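Non-reducing end alpha-L-arabinofuranosidase BoGH43B (PDB 5JOZ) cleaves terminal non-reducing alpha-L-arabinofuranosyl residues from xyloglucan side chains, turning 'S' units into 'X' units during xyloglucan breakdown. Local coordinates at residues K262-G267 against S469-G474; E202-S207 against E215-N220; L47-L52 against S302-E307. All blocks are in the same frame, centred on the assembly; numbering follows the deposited sequence.

In the fold
From the N terminus, the 47-52 segment comes first, leading into the outermost strand of the first four-stranded sheet; its partner, 302-307, lies 250 residues on, so interaction 3 closes a loop that takes in the second to fifth four-stranded sheets. Nested inside that loop is interaction 2, a local hairpin contact joining 202-207 to 215-220 in the fourth sheet. Interaction 1 opens later, at 262-267 in the fifth sheet's loop, and closes only at 469-474 in the C-terminal concanavalin A-like domain; it therefore crosses interaction 3 and follows interaction 2 in series. Interaction 1 joins the two domains, whereas interaction 3 holds the loop between strands 294-296 and 311-312 against the catalytic domain.

Interaction 1: K262-G267 against S469-G474; sequences KYQHLG and SNEVVG
The carboxamide of Q264 and that of N470 lie with their planes only 24° apart, and Q264 NE2 comes to 3.3 Å from N470 CB. The carboxylate of E471 stands almost upright to the Q264 amide, its oxygens beside Q264 CG. Near the Y263 ring, S469 CB approaches obliquely. Two bonds hold Q264 at its backbone: its N donates to E471 OE1 (3.0 Å), arriving from above the carboxylate plane, and its O takes N470 N at 2.8 Å, nearly along the C=O axis. E471 reaches back because its chain bends at chi2 (78°). Q264, bent at chi2 as well, curls so that OE1 accepts from G267 N while NE2 donates to a water that in turn donates to N470 OD1 and, weakly, to E471 OE2. S469 is the N-cap of helix 470-473; its OG accepts weakly from V472 N and is also bonded to R466 O. N470 ND2 goes to G475 O. A catalytic-domain loop is thus fastened to the one-turn helix 470-473 of the concanavalin A-like domain through buried Q264, whose backbone N and O are both satisfied by 469-474 and whose amide is held by G267 N and the water.

Interaction 2: E202-S207 against E215-N220; sequences EVIQRS and EPSPVN
A beta hairpin joins strand 201-207 to the short strand 215-216, and beyond the strand pairing an asparagine side chain continues the hydrogen bonding. R206 and E215 form an antiparallel hydrogen-bonded pair: R206 N gives to E215 O at 3.1 Å, and E215 N returns to R206 O at 3.0 Å. Next to them Q205 and P216 make the non-hydrogen-bonded pair, and Q205 CB sits 3.2 Å from E215 O. The chain then turns away at S217, whose N still reaches I204 O (3.1 Å) from above the carbonyl plane. From S217 to N220 it forms a type I turn; S217 OG, anti to its own N (chi1 175°), accepts from V219 N in an ST turn. This brings the N220 carboxamide alongside I204, where it mimics a peptide group. N220 OD1 takes I204 N on a lone pair at 2.9 Å, while N220 ND2 donates to I204 O at 3.2 Å, also on a lone pair and close to the amide plane. I204 O is gripped by two donors, and with OD1 accepting and ND2 donating, the orientation of the N220 amide is settled. I204 CG2 packs on S217 CB, and V203 CB lies against N220 OD1. On the other edge of strand 201-207, V203, Q205 and S207 bond through their backbones to strand 186-193. R206 makes cation-pi contacts with Y186 and W282 and bonds D280 O; Q205 NE2 reaches S168 O. The sheet is a blade of the five-bladed GH43 beta-propeller, with outermost strands 215-216 and 176-183, the latter starting at E176, the probable proton donor.

Interaction 3: L47-L52 against S302-E307; sequences LVHWKL and SHVWME
W305 puts its indole across K51, and H49 packs beside it against V304 and the H303 carbonyl. With CG anti to the carbonyl carbon (chi1 -62°), the W305 ring lies so that K51 CB sits over its five-membered ring, 3.6 Å from the centroid and 7° off the normal. K51 starts with CG anti to its backbone N (chi1 179°) and runs extended to CD, which rides over the indole at 3.9 Å from W305 CE3; bends at chi3 and chi4 then carry the ammonium end away. The other face of the W305 ring has H303 ND1 above its rim. W305 NE1 makes a weak, bent hydrogen bond to H49 O (3.1 Å), near the plane of the ring, and H49 O also takes S44 OG. A water bridges H49 O and H303 O.

H49, likewise with CG anti to its carbonyl carbon, turns its imidazole between V304 and V48: V304 CA lies over one face, offset toward the rim, and V48 CG1 over the centre of the opposite one. H49 CB comes to 3.6 Å from H303 O, and V304 CG2 touches H49 CD2. The arrangement is a CH-pi contact of a lysine side chain on a tryptophan face, at the surface, where the loop between strands 294-296 and 311-312 passes over the turn leading into strand 51-55 of the first propeller blade and over K51 at its start.

Interaction 1: K262-G267 against S469-G474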
ATOM      1  N   LYS A 262      14.585  -3.995 -14.849  1.00 36.65           N
ATOM      2  CA  LYS A 262      13.525  -4.582 -15.726  1.00 38.04           C
ATOM      3  C   LYS A 262      12.126  -4.676 -15.103  1.00 36.62           C
ATOM      4  O   LYS A 262      11.144  -4.274 -15.736  1.00 36.43           O
ATOM      5  CB  LYS A 262      13.872  -6.008 -16.178  1.00 40.00           C
ATOM      6  CG  LYS A 262      15.299  -6.276 -16.599  1.00 46.60           C
ATOM      7  CD  LYS A 262      15.722  -5.490 -17.822  1.00 51.64           C
ATOM      8  CE  LYS A 262      16.975  -6.113 -18.428  1.00 51.81           C
ATOM      9  NZ  LYS A 262      17.711  -5.164 -19.298  1.00 50.14           N
ATOM     10  N   TYR A 263      12.040  -5.256 -13.899  1.00 30.53           N
ATOM     11  CA  TYR A 263      10.758  -5.574 -13.261  1.00 30.73           C
ATOM     12  C   TYR A 263      10.708  -5.232 -11.757  1.00 29.77           C
ATOM     13  O   TYR A 263      11.742  -5.152 -11.085  1.00 25.96           O
ATOM     14  CB  TYR A 263      10.414  -7.054 -13.504  1.00 33.94           C
ATOM     15  CG  TYR A 263      11.423  -8.051 -12.965  1.00 31.98           C
ATOM     16  CD1 TYR A 263      11.336  -8.523 -11.658  1.00 29.89           C
ATOM     17  CD2 TYR A 263      12.454  -8.537 -13.771  1.00 33.62           C
ATOM     18  CE1 TYR A 263      12.250  -9.439 -11.160  1.00 33.84           C
ATOM     19  CE2 TYR A 263      13.380  -9.450 -13.287  1.00 33.59           C
ATOM     20  CZ  TYR A 263      13.280  -9.902 -11.978  1.00 37.67           C
ATOM     21  OH  TYR A 263      14.201 -10.812 -11.481  1.00 35.82           O
ATOM     22  N   GLN A 264       9.497  -4.994 -11.250  1.00 27.93           N
ATOM     23  CA  GLN A 264       9.288  -4.692  -9.830  1.00 26.32           C
ATOM     24  C   GLN A 264       8.135  -5.516  -9.276  1.00 24.39           C
ATOM     25  O   GLN A 264       7.065  -5.608  -9.885  1.00 26.35           O
ATOM     26  CB  GLN A 264       9.107  -3.167  -9.595  1.00 25.17           C
ATOM     27  CG  GLN A 264       7.776  -2.553 -10.026  1.00 25.52           C
ATOM     28  CD  GLN A 264       6.688  -2.623  -8.969  1.00 24.48           C
ATOM     29  OE1 GLN A 264       6.903  -3.146  -7.883  1.00 31.87           O
ATOM     30  NE2 GLN A 264       5.512  -2.083  -9.285  1.00 23.99           N
ATOM     31  N   HIS A 265       8.361  -6.107  -8.109  1.00 28.84           N
ATOM     32  CA  HIS A 265       7.350  -6.952  -7.449  1.00 29.20           C
ATOM     33  C   HIS A 265       6.953  -6.506  -6.048  1.00 29.85           C
ATOM     34  O   HIS A 265       5.885  -6.890  -5.591  1.00 34.80           O
ATOM     35  CB  HIS A 265       7.776  -8.427  -7.443  1.00 30.60           C
ATOM     36  CG  HIS A 265       9.018  -8.718  -6.657  1.00 30.25           C
ATOM     37  ND1 HIS A 265      10.278  -8.379  -7.099  1.00 31.00           N
ATOM     38  CD2 HIS A 265       9.194  -9.368  -5.482  1.00 28.27           C
ATOM     39  CE1 HIS A 265      11.176  -8.780  -6.216  1.00 28.71           C
ATOM     40  NE2 HIS A 265      10.543  -9.385  -5.225  1.00 28.21           N
ATOM     41  N   LEU A 266       7.777  -5.697  -5.375  1.00 27.27           N
ATOM     42  CA  LEU A 266       7.425  -5.187  -4.054  1.00 26.40           C
ATOM     43  C   LEU A 266       6.327  -4.123  -4.094  1.00 27.01           C
ATOM     44  O   LEU A 266       5.715  -3.848  -3.063  1.00 27.20           O
ATOM     45  CB  LEU A 266       8.646  -4.608  -3.338  1.00 27.92           C
ATOM     46  CG  LEU A 266       9.900  -5.476  -3.177  1.00 31.02           C
ATOM     47  CD1 LEU A 266      10.874  -4.781  -2.236  1.00 32.50           C
ATOM     48  CD2 LEU A 266       9.581  -6.877  -2.676  1.00 32.96           C
ATOM     49  N   GLY A 267       6.085  -3.525  -5.261  1.00 22.79           N
ATOM     50  CA  GLY A 267       5.057  -2.499  -5.413  1.00 24.77           C
ATOM     51  C   GLY A 267       5.667  -1.107  -5.443  1.00 24.53           C
ATOM     52  O   GLY A 267       6.892  -0.945  -5.411  1.00 20.34           O
ATOM     53  N   SER A 469       5.650  -9.955 -11.012  1.00 28.55           N
ATOM     54  CA  SER A 469       6.027  -8.556 -11.059  1.00 28.83           C
ATOM     55  C   SER A 469       4.901  -7.732 -11.671  1.00 27.90           C
ATOM     56  O   SER A 469       4.061  -8.257 -12.405  1.00 27.83           O
ATOM     57  CB  SER A 469       7.319  -8.382 -11.863  1.00 28.31           C
ATOM     58  OG  SER A 469       7.075  -8.524 -13.252  1.00 28.30           O
ATOM     59  N   ASN A 470       4.887  -6.440 -11.359  1.00 32.17           N
ATOM     60  CA  ASN A 470       3.933  -5.500 -11.966  1.00 33.25           C
ATOM     61  C   ASN A 470       3.952  -5.550 -13.501  1.00 33.48           C
ATOM     62  O   ASN A 470       2.901  -5.504 -14.142  1.00 29.00           O
ATOM     63  CB  ASN A 470       4.237  -4.068 -11.534  1.00 31.88           C
ATOM     64  CG  ASN A 470       3.257  -3.072 -12.116  1.00 34.51           C
ATOM     65  OD1 ASN A 470       3.606  -2.280 -12.997  1.00 35.70           O
ATOM     66  ND2 ASN A 470       2.010  -3.138 -11.662  1.00 28.92           N
ATOM     67  N   GLU A 471       5.149  -5.663 -14.074  1.00 33.87           N
ATOM     68  CA  GLU A 471       5.324  -5.616 -15.525  1.00 32.67           C
ATOM     69  C   GLU A 471       4.723  -6.825 -16.237  1.00 31.86           C
ATOM     70  O   GLU A 471       4.360  -6.722 -17.405  1.00 37.69           O
ATOM     71  CB  GLU A 471       6.807  -5.433 -15.891  1.00 36.16           C
ATOM     72  CG  GLU A 471       7.346  -4.017 -15.643  1.00 37.46           C
ATOM     73  CD  GLU A 471       7.665  -3.705 -14.187  1.00 43.09           C
ATOM     74  OE1 GLU A 471       7.317  -4.505 -13.285  1.00 40.43           O
ATOM     75  OE2 GLU A 471       8.290  -2.650 -13.937  1.00 54.27           O
ATOM     76  N   VAL A 472       4.594  -7.949 -15.524  1.00 31.98           N
ATOM     77  CA  VAL A 472       3.934  -9.148 -16.042  1.00 31.11           C
ATOM     78  C   VAL A 472       2.444  -9.210 -15.671  1.00 34.90           C
ATOM     79  O   VAL A 472       1.621  -9.581 -16.504  1.00 42.43           O
ATOM     80  CB  VAL A 472       4.661 -10.422 -15.551  1.00 35.65           C
ATOM     81  CG1 VAL A 472       3.893 -11.696 -15.923  1.00 35.06           C
ATOM     82  CG2 VAL A 472       6.075 -10.457 -16.118  1.00 33.17           C
ATOM     83  N   VAL A 473       2.092  -8.862 -14.433  1.00 32.14           N
ATOM     84  CA  VAL A 473       0.716  -9.068 -13.942  1.00 29.06           C
ATOM     85  C   VAL A 473      -0.216  -7.863 -14.114  1.00 30.16           C
ATOM     86  O   VAL A 473      -1.441  -8.028 -14.135  1.00 30.10           O
ATOM     87  CB  VAL A 473       0.686  -9.557 -12.469  1.00 31.43           C
ATOM     88  CG1 VAL A 473       1.547 -10.807 -12.304  1.00 29.57           C
ATOM     89  CG2 VAL A 473       1.105  -8.464 -11.474  1.00 32.87           C
ATOM     90  N   GLY A 474       0.354  -6.664 -14.253  1.00 31.51           N
ATOM     91  CA  GLY A 474      -0.427  -5.428 -14.317  1.00 32.45           C
ATOM     92  C   GLY A 474      -1.003  -5.046 -12.958  1.00 32.60           C
ATOM     93  O   GLY A 474      -0.694  -5.669 -11.936  1.00 31.89           O
TER
HETATM   94  O   HOH W   1       5.980  -0.976 -12.201  1.00 29.72           O

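Interaction 2: E202-S207 against E215-N220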
ATOM      1  N   GLU A 202       6.740  14.738 -11.712  1.00 34.29           N
ATOM      2  CA  GLU A 202       5.895  15.713 -11.026  1.00 30.80           C
ATOM      3  C   GLU A 202       6.120  17.056 -11.686  1.00 28.89           C
ATOM      4  O   GLU A 202       7.257  17.405 -11.996  1.00 30.78           O
ATOM      5  CB  GLU A 202       6.241  15.802  -9.549  1.00 31.47           C
ATOM      6  CG  GLU A 202       5.182  16.499  -8.708  1.00 32.65           C
ATOM      7  CD  GLU A 202       3.933  15.667  -8.447  1.00 33.32           C
ATOM      8  OE1 GLU A 202       3.918  14.455  -8.729  1.00 28.36           O
ATOM      9  OE2 GLU A 202       2.956  16.236  -7.925  1.00 32.97           O
ATOM     10  N   VAL A 203       5.035  17.795 -11.910  1.00 27.46           N
ATOM     11  CA  VAL A 203       5.092  19.131 -12.525  1.00 27.61           C
ATOM     12  C   VAL A 203       4.294  20.122 -11.689  1.00 25.87           C
ATOM     13  O   VAL A 203       3.475  19.725 -10.870  1.00 26.62           O
ATOM     14  CB  VAL A 203       4.590  19.126 -13.999  1.00 30.76           C
ATOM     15  CG1 VAL A 203       5.378  18.122 -14.831  1.00 30.92           C
ATOM     16  CG2 VAL A 203       3.088  18.862 -14.110  1.00 31.25           C
ATOM     17  N   ILE A 204       4.535  21.415 -11.884  1.00 25.19           N
ATOM     18  CA  ILE A 204       3.828  22.442 -11.105  1.00 24.77           C
ATOM     19  C   ILE A 204       3.458  23.669 -11.944  1.00 24.91           C
ATOM     20  O   ILE A 204       4.060  23.931 -12.982  1.00 21.91           O
ATOM     21  CB  ILE A 204       4.623  22.801  -9.826  1.00 22.81           C
ATOM     22  CG1 ILE A 204       3.726  23.497  -8.785  1.00 25.82           C
ATOM     23  CG2 ILE A 204       5.868  23.603 -10.157  1.00 23.56           C
ATOM     24  CD1 ILE A 204       4.352  23.602  -7.406  1.00 24.06           C
ATOM     25  N   GLN A 205       2.421  24.373 -11.500  1.00 29.52           N
ATOM     26  CA  GLN A 205       1.978  25.634 -12.100  1.00 28.53           C
ATOM     27  C   GLN A 205       1.360  26.509 -11.012  1.00 31.97           C
ATOM     28  O   GLN A 205       1.004  26.008  -9.936  1.00 30.71           O
ATOM     29  CB  GLN A 205       0.960  25.361 -13.213  1.00 31.19           C
ATOM     30  CG  GLN A 205      -0.217  24.488 -12.795  1.00 32.53           C
ATOM     31  CD  GLN A 205      -1.089  24.086 -13.970  1.00 33.64           C
ATOM     32  OE1 GLN A 205      -1.582  24.931 -14.707  1.00 30.68           O
ATOM     33  NE2 GLN A 205      -1.281  22.785 -14.146  1.00 40.80           N
ATOM     34  N   ARG A 206       1.230  27.807 -11.281  1.00 29.60           N
ATOM     35  CA  ARG A 206       0.741  28.738 -10.270  1.00 30.28           C
ATOM     36  C   ARG A 206      -0.096  29.893 -10.831  1.00 32.56           C
ATOM     37  O   ARG A 206      -0.063  30.199 -12.024  1.00 27.15           O
ATOM     38  CB  ARG A 206       1.910  29.277  -9.439  1.00 30.56           C
ATOM     39  CG  ARG A 206       2.593  30.516 -10.008  1.00 30.94           C
ATOM     40  CD  ARG A 206       3.932  30.765  -9.341  1.00 30.38           C
ATOM     41  NE  ARG A 206       4.665  31.854  -9.967  1.00 33.10           N
ATOM     42  CZ  ARG A 206       5.888  32.263  -9.617  1.00 34.63           C
ATOM     43  NH1 ARG A 206       6.562  31.678  -8.624  1.00 29.66           N
ATOM     44  NH2 ARG A 206       6.449  33.275 -10.278  1.00 33.66           N
ATOM     45  N   SER A 207      -0.839  30.529  -9.931  1.00 33.01           N
ATOM     46  CA  SER A 207      -1.675  31.672 -10.270  1.00 31.24           C
ATOM     47  C   SER A 207      -1.766  32.637  -9.086  1.00 30.62           C
ATOM     48  O   SER A 207      -1.587  32.239  -7.942  1.00 30.27           O
ATOM     49  CB  SER A 207      -3.055  31.166 -10.666  1.00 32.49           C
ATOM     50  OG  SER A 207      -3.983  32.226 -10.800  1.00 37.29           O
ATOM     51  N   GLU A 215      -0.037  29.380 -14.932  1.00 33.98           N
ATOM     52  CA  GLU A 215       1.087  29.332 -15.854  1.00 39.28           C
ATOM     53  C   GLU A 215       2.121  28.325 -15.347  1.00 32.45           C
ATOM     54  O   GLU A 215       2.286  28.172 -14.140  1.00 24.09           O
ATOM     55  CB  GLU A 215       1.700  30.728 -16.002  1.00 47.89           C
ATOM     56  CG  GLU A 215       0.840  31.665 -16.847  1.00 55.22           C
ATOM     57  CD  GLU A 215       1.304  33.111 -16.813  1.00 58.47           C
ATOM     58  OE1 GLU A 215       2.447  33.385 -16.390  1.00 70.68           O
ATOM     59  OE2 GLU A 215       0.520  33.985 -17.219  1.00 61.34           O
ATOM     60  N   PRO A 216       2.825  27.649 -16.271  1.00 30.02           N
ATOM     61  CA  PRO A 216       3.693  26.543 -15.881  1.00 29.78           C
ATOM     62  C   PRO A 216       5.024  27.002 -15.290  1.00 29.62           C
ATOM     63  O   PRO A 216       5.466  28.122 -15.541  1.00 30.25           O
ATOM     64  CB  PRO A 216       3.915  25.816 -17.207  1.00 30.82           C
ATOM     65  CG  PRO A 216       3.903  26.921 -18.236  1.00 27.45           C
ATOM     66  CD  PRO A 216       2.959  27.966 -17.711  1.00 29.15           C
ATOM     67  N   SER A 217       5.655  26.127 -14.518  1.00 29.72           N
ATOM     68  CA  SER A 217       6.995  26.387 -14.003  1.00 27.55           C
ATOM     69  C   SER A 217       8.005  26.381 -15.143  1.00 27.12           C
ATOM     70  O   SER A 217       7.919  25.526 -16.032  1.00 28.87           O
ATOM     71  CB  SER A 217       7.413  25.336 -12.981  1.00 26.84           C
ATOM     72  OG  SER A 217       8.757  25.525 -12.578  1.00 23.52           O
ATOM     73  N   PRO A 218       8.969  27.317 -15.110  1.00 24.75           N
ATOM     74  CA  PRO A 218      10.082  27.272 -16.061  1.00 27.18           C
ATOM     75  C   PRO A 218      11.138  26.209 -15.721  1.00 27.63           C
ATOM     76  O   PRO A 218      12.042  25.978 -16.519  1.00 27.35           O
ATOM     77  CB  PRO A 218      10.695  28.678 -15.957  1.00 28.06           C
ATOM     78  CG  PRO A 218      10.389  29.129 -14.572  1.00 29.68           C
ATOM     79  CD  PRO A 218       9.095  28.448 -14.166  1.00 27.33           C
ATOM     80  N   VAL A 219      11.052  25.596 -14.544  1.00 27.87           N
ATOM     81  CA  VAL A 219      11.969  24.530 -14.172  1.00 27.17           C
ATOM     82  C   VAL A 219      11.209  23.226 -13.898  1.00 29.74           C
ATOM     83  O   VAL A 219      11.625  22.420 -13.080  1.00 30.96           O
ATOM     84  CB  VAL A 219      12.894  24.948 -13.004  1.00 27.58           C
ATOM     85  CG1 VAL A 219      13.714  26.174 -13.406  1.00 25.66           C
ATOM     86  CG2 VAL A 219      12.125  25.201 -11.704  1.00 27.10           C
ATOM     87  N   ASN A 220      10.108  23.005 -14.618  1.00 32.52           N
ATOM     88  CA  ASN A 220       9.511  21.671 -14.681  1.00 33.79           C
ATOM     89  C   ASN A 220      10.498  20.657 -15.293  1.00 34.34           C
ATOM     90  O   ASN A 220      11.276  21.031 -16.172  1.00 33.12           O
ATOM     91  CB  ASN A 220       8.200  21.683 -15.462  1.00 28.37           C
ATOM     92  CG  ASN A 220       7.004  22.015 -14.577  1.00 34.06           C
ATOM     93  OD1 ASN A 220       7.037  21.790 -13.367  1.00 27.77           O
ATOM     94  ND2 ASN A 220       5.944  22.557 -15.175  1.00 34.22           N
TER

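Interaction 3: L47-L52 against S302-E307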
ATOM      1  N   LEU A  47      10.462  12.646   9.659  1.00 24.47           N
ATOM      2  CA  LEU A  47      10.193  12.298   8.230  1.00 24.10           C
ATOM      3  C   LEU A  47      10.838  11.014   7.701  1.00 22.81           C
ATOM      4  O   LEU A  47      10.538  10.603   6.576  1.00 22.07           O
ATOM      5  CB  LEU A  47      10.522  13.451   7.269  1.00 24.09           C
ATOM      6  CG  LEU A  47       9.680  14.719   7.335  1.00 24.12           C
ATOM      7  CD1 LEU A  47      10.221  15.711   6.328  1.00 26.02           C
ATOM      8  CD2 LEU A  47       8.220  14.438   7.043  1.00 26.70           C
ATOM      9  N   VAL A  48      11.683  10.370   8.510  1.00 23.82           N
ATOM     10  CA  VAL A  48      12.520   9.266   8.065  1.00 21.89           C
ATOM     11  C   VAL A  48      12.070   7.944   8.679  1.00 24.88           C
ATOM     12  O   VAL A  48      11.938   6.953   7.968  1.00 31.22           O
ATOM     13  CB  VAL A  48      14.001   9.543   8.395  1.00 21.12           C
ATOM     14  CG1 VAL A  48      14.872   8.309   8.152  1.00 19.98           C
ATOM     15  CG2 VAL A  48      14.504  10.709   7.550  1.00 20.92           C
ATOM     16  N   HIS A  49      11.864   7.934   9.993  1.00 24.16           N
ATOM     17  CA  HIS A  49      11.461   6.747  10.718  1.00 24.34           C
ATOM     18  C   HIS A  49       9.952   6.779  10.959  1.00 23.56           C
ATOM     19  O   HIS A  49       9.422   7.675  11.619  1.00 23.74           O
ATOM     20  CB  HIS A  49      12.235   6.666  12.022  1.00 25.30           C
ATOM     21  CG  HIS A  49      13.716   6.575  11.823  1.00 30.91           C
ATOM     22  ND1 HIS A  49      14.563   7.645  12.019  1.00 29.83           N
ATOM     23  CD2 HIS A  49      14.497   5.547  11.415  1.00 32.20           C
ATOM     24  CE1 HIS A  49      15.804   7.277  11.751  1.00 33.07           C
ATOM     25  NE2 HIS A  49      15.790   6.008  11.380  1.00 33.69           N
ATOM     26  N   TRP A  50       9.274   5.785  10.409  1.00 25.55           N
ATOM     27  CA  TRP A  50       7.822   5.736  10.383  1.00 24.60           C
ATOM     28  C   TRP A  50       7.311   4.543  11.171  1.00 24.68           C
ATOM     29  O   TRP A  50       7.918   3.474  11.151  1.00 27.79           O
ATOM     30  CB  TRP A  50       7.341   5.700   8.931  1.00 23.70           C
ATOM     31  CG  TRP A  50       7.646   6.998   8.216  1.00 22.29           C
ATOM     32  CD1 TRP A  50       8.780   7.306   7.531  1.00 21.53           C
ATOM     33  CD2 TRP A  50       6.816   8.159   8.160  1.00 21.79           C
ATOM     34  NE1 TRP A  50       8.706   8.590   7.040  1.00 22.01           N
ATOM     35  CE2 TRP A  50       7.510   9.136   7.418  1.00 21.93           C
ATOM     36  CE3 TRP A  50       5.545   8.468   8.665  1.00 24.47           C
ATOM     37  CZ2 TRP A  50       6.978  10.399   7.163  1.00 24.82           C
ATOM     38  CZ3 TRP A  50       5.005   9.726   8.404  1.00 23.05           C
ATOM     39  CH2 TRP A  50       5.723  10.675   7.664  1.00 24.62           C
ATOM     40  N   LYS A  51       6.203   4.754  11.875  1.00 22.97           N
ATOM     41  CA  LYS A  51       5.535   3.725  12.653  1.00 24.53           C
ATOM     42  C   LYS A  51       4.072   3.693  12.260  1.00 25.53           C
ATOM     43  O   LYS A  51       3.422   4.748  12.193  1.00 22.38           O
ATOM     44  CB  LYS A  51       5.649   4.033  14.154  1.00 28.27           C
ATOM     45  CG  LYS A  51       4.952   3.028  15.070  1.00 32.50           C
ATOM     46  CD  LYS A  51       5.323   3.224  16.535  1.00 40.64           C
ATOM     47  CE  LYS A  51       5.547   1.897  17.259  1.00 50.70           C
ATOM     48  NZ  LYS A  51       4.274   1.262  17.682  1.00 50.55           N
ATOM     49  N   LEU A  52       3.552   2.481  12.046  1.00 25.59           N
ATOM     50  CA  LEU A  52       2.150   2.287  11.697  1.00 24.59           C
ATOM     51  C   LEU A  52       1.341   2.455  12.973  1.00 25.14           C
ATOM     52  O   LEU A  52       1.658   1.822  13.981  1.00 24.37           O
ATOM     53  CB  LEU A  52       1.959   0.887  11.112  1.00 27.17           C
ATOM     54  CG  LEU A  52       0.578   0.446  10.642  1.00 27.24           C
ATOM     55  CD1 LEU A  52       0.058   1.353   9.532  1.00 25.89           C
ATOM     56  CD2 LEU A  52       0.648  -0.998  10.179  1.00 28.07           C
ATOM     57  N   SER A 302      16.372  13.346  15.184  1.00 31.82           N
ATOM     58  CA  SER A 302      16.219  11.933  14.903  1.00 36.40           C
ATOM     59  C   SER A 302      15.373  11.274  16.000  1.00 38.53           C
ATOM     60  O   SER A 302      15.588  11.536  17.183  1.00 36.61           O
ATOM     61  CB  SER A 302      17.602  11.278  14.818  1.00 39.77           C
ATOM     62  OG  SER A 302      17.507   9.891  14.590  1.00 44.06           O
ATOM     63  N   HIS A 303      14.407  10.447  15.591  1.00 37.49           N
ATOM     64  CA  HIS A 303      13.512   9.748  16.515  1.00 36.29           C
ATOM     65  C   HIS A 303      13.200   8.343  15.965  1.00 37.01           C
ATOM     66  O   HIS A 303      12.209   8.127  15.258  1.00 31.97           O
ATOM     67  CB  HIS A 303      12.240  10.581  16.743  1.00 36.80           C
ATOM     68  CG  HIS A 303      11.415  10.112  17.899  1.00 39.97           C
ATOM     69  ND1 HIS A 303      10.559   9.033  17.819  1.00 39.83           N
ATOM     70  CD2 HIS A 303      11.332  10.562  19.173  1.00 42.51           C
ATOM     71  CE1 HIS A 303       9.983   8.845  18.992  1.00 37.03           C
ATOM     72  NE2 HIS A 303      10.438   9.755  19.832  1.00 37.81           N
ATOM     73  N   VAL A 304      14.090   7.397  16.260  1.00 43.08           N
ATOM     74  CA  VAL A 304      13.925   6.002  15.829  1.00 41.10           C
ATOM     75  C   VAL A 304      12.867   5.333  16.712  1.00 37.79           C
ATOM     76  O   VAL A 304      12.866   5.534  17.924  1.00 40.80           O
ATOM     77  CB  VAL A 304      15.269   5.213  15.851  1.00 49.90           C
ATOM     78  CG1 VAL A 304      15.762   4.951  17.277  1.00 56.51           C
ATOM     79  CG2 VAL A 304      15.140   3.888  15.101  1.00 52.27           C
ATOM     80  N   TRP A 305      11.963   4.562  16.100  1.00 41.53           N
ATOM     81  CA  TRP A 305      10.924   3.823  16.846  1.00 40.11           C
ATOM     82  C   TRP A 305      11.445   2.457  17.336  1.00 40.63           C
ATOM     83  O   TRP A 305      12.398   1.898  16.771  1.00 31.48           O
ATOM     84  CB  TRP A 305       9.665   3.634  15.994  1.00 35.92           C
ATOM     85  CG  TRP A 305       9.019   4.918  15.589  1.00 35.74           C
ATOM     86  CD1 TRP A 305       9.015   5.476  14.344  1.00 33.22           C
ATOM     87  CD2 TRP A 305       8.291   5.821  16.437  1.00 36.17           C
ATOM     88  NE1 TRP A 305       8.329   6.668  14.360  1.00 33.29           N
ATOM     89  CE2 TRP A 305       7.877   6.907  15.630  1.00 31.30           C
ATOM     90  CE3 TRP A 305       7.956   5.821  17.802  1.00 35.70           C
ATOM     91  CZ2 TRP A 305       7.134   7.978  16.140  1.00 32.06           C
ATOM     92  CZ3 TRP A 305       7.206   6.892  18.314  1.00 34.06           C
ATOM     93  CH2 TRP A 305       6.812   7.956  17.484  1.00 36.48           C
ATOM     94  N   MET A 306      10.806   1.937  18.385  1.00 43.13           N
ATOM     95  CA  MET A 306      11.154   0.623  18.953  1.00 55.53           C
ATOM     96  C   MET A 306      10.904  -0.452  17.890  1.00 53.95           C
ATOM     97  O   MET A 306       9.792  -0.541  17.355  1.00 58.14           O
ATOM     98  CB  MET A 306      10.332   0.323  20.226  1.00 60.71           C
ATOM     99  CG  MET A 306      11.139  -0.237  21.396  1.00 73.37           C
ATOM    100  SD  MET A 306      12.415   0.874  22.045  1.00 85.27           S
ATOM    101  CE  MET A 306      11.483   2.374  22.360  1.00 88.30           C
ATOM    102  N   GLU A 307      11.943  -1.226  17.566  1.00 49.28           N
ATOM    103  CA  GLU A 307      11.873  -2.243  16.506  1.00 51.25           C
ATOM    104  C   GLU A 307      10.770  -3.270  16.784  1.00 47.29           C
ATOM    105  O   GLU A 307      10.633  -3.761  17.916  1.00 40.14           O
ATOM    106  CB  GLU A 307      13.221  -2.963  16.349  1.00 52.22           C
TER
HETATM  107  O   HOH W   2      10.420   9.612  13.741  1.00 22.97           O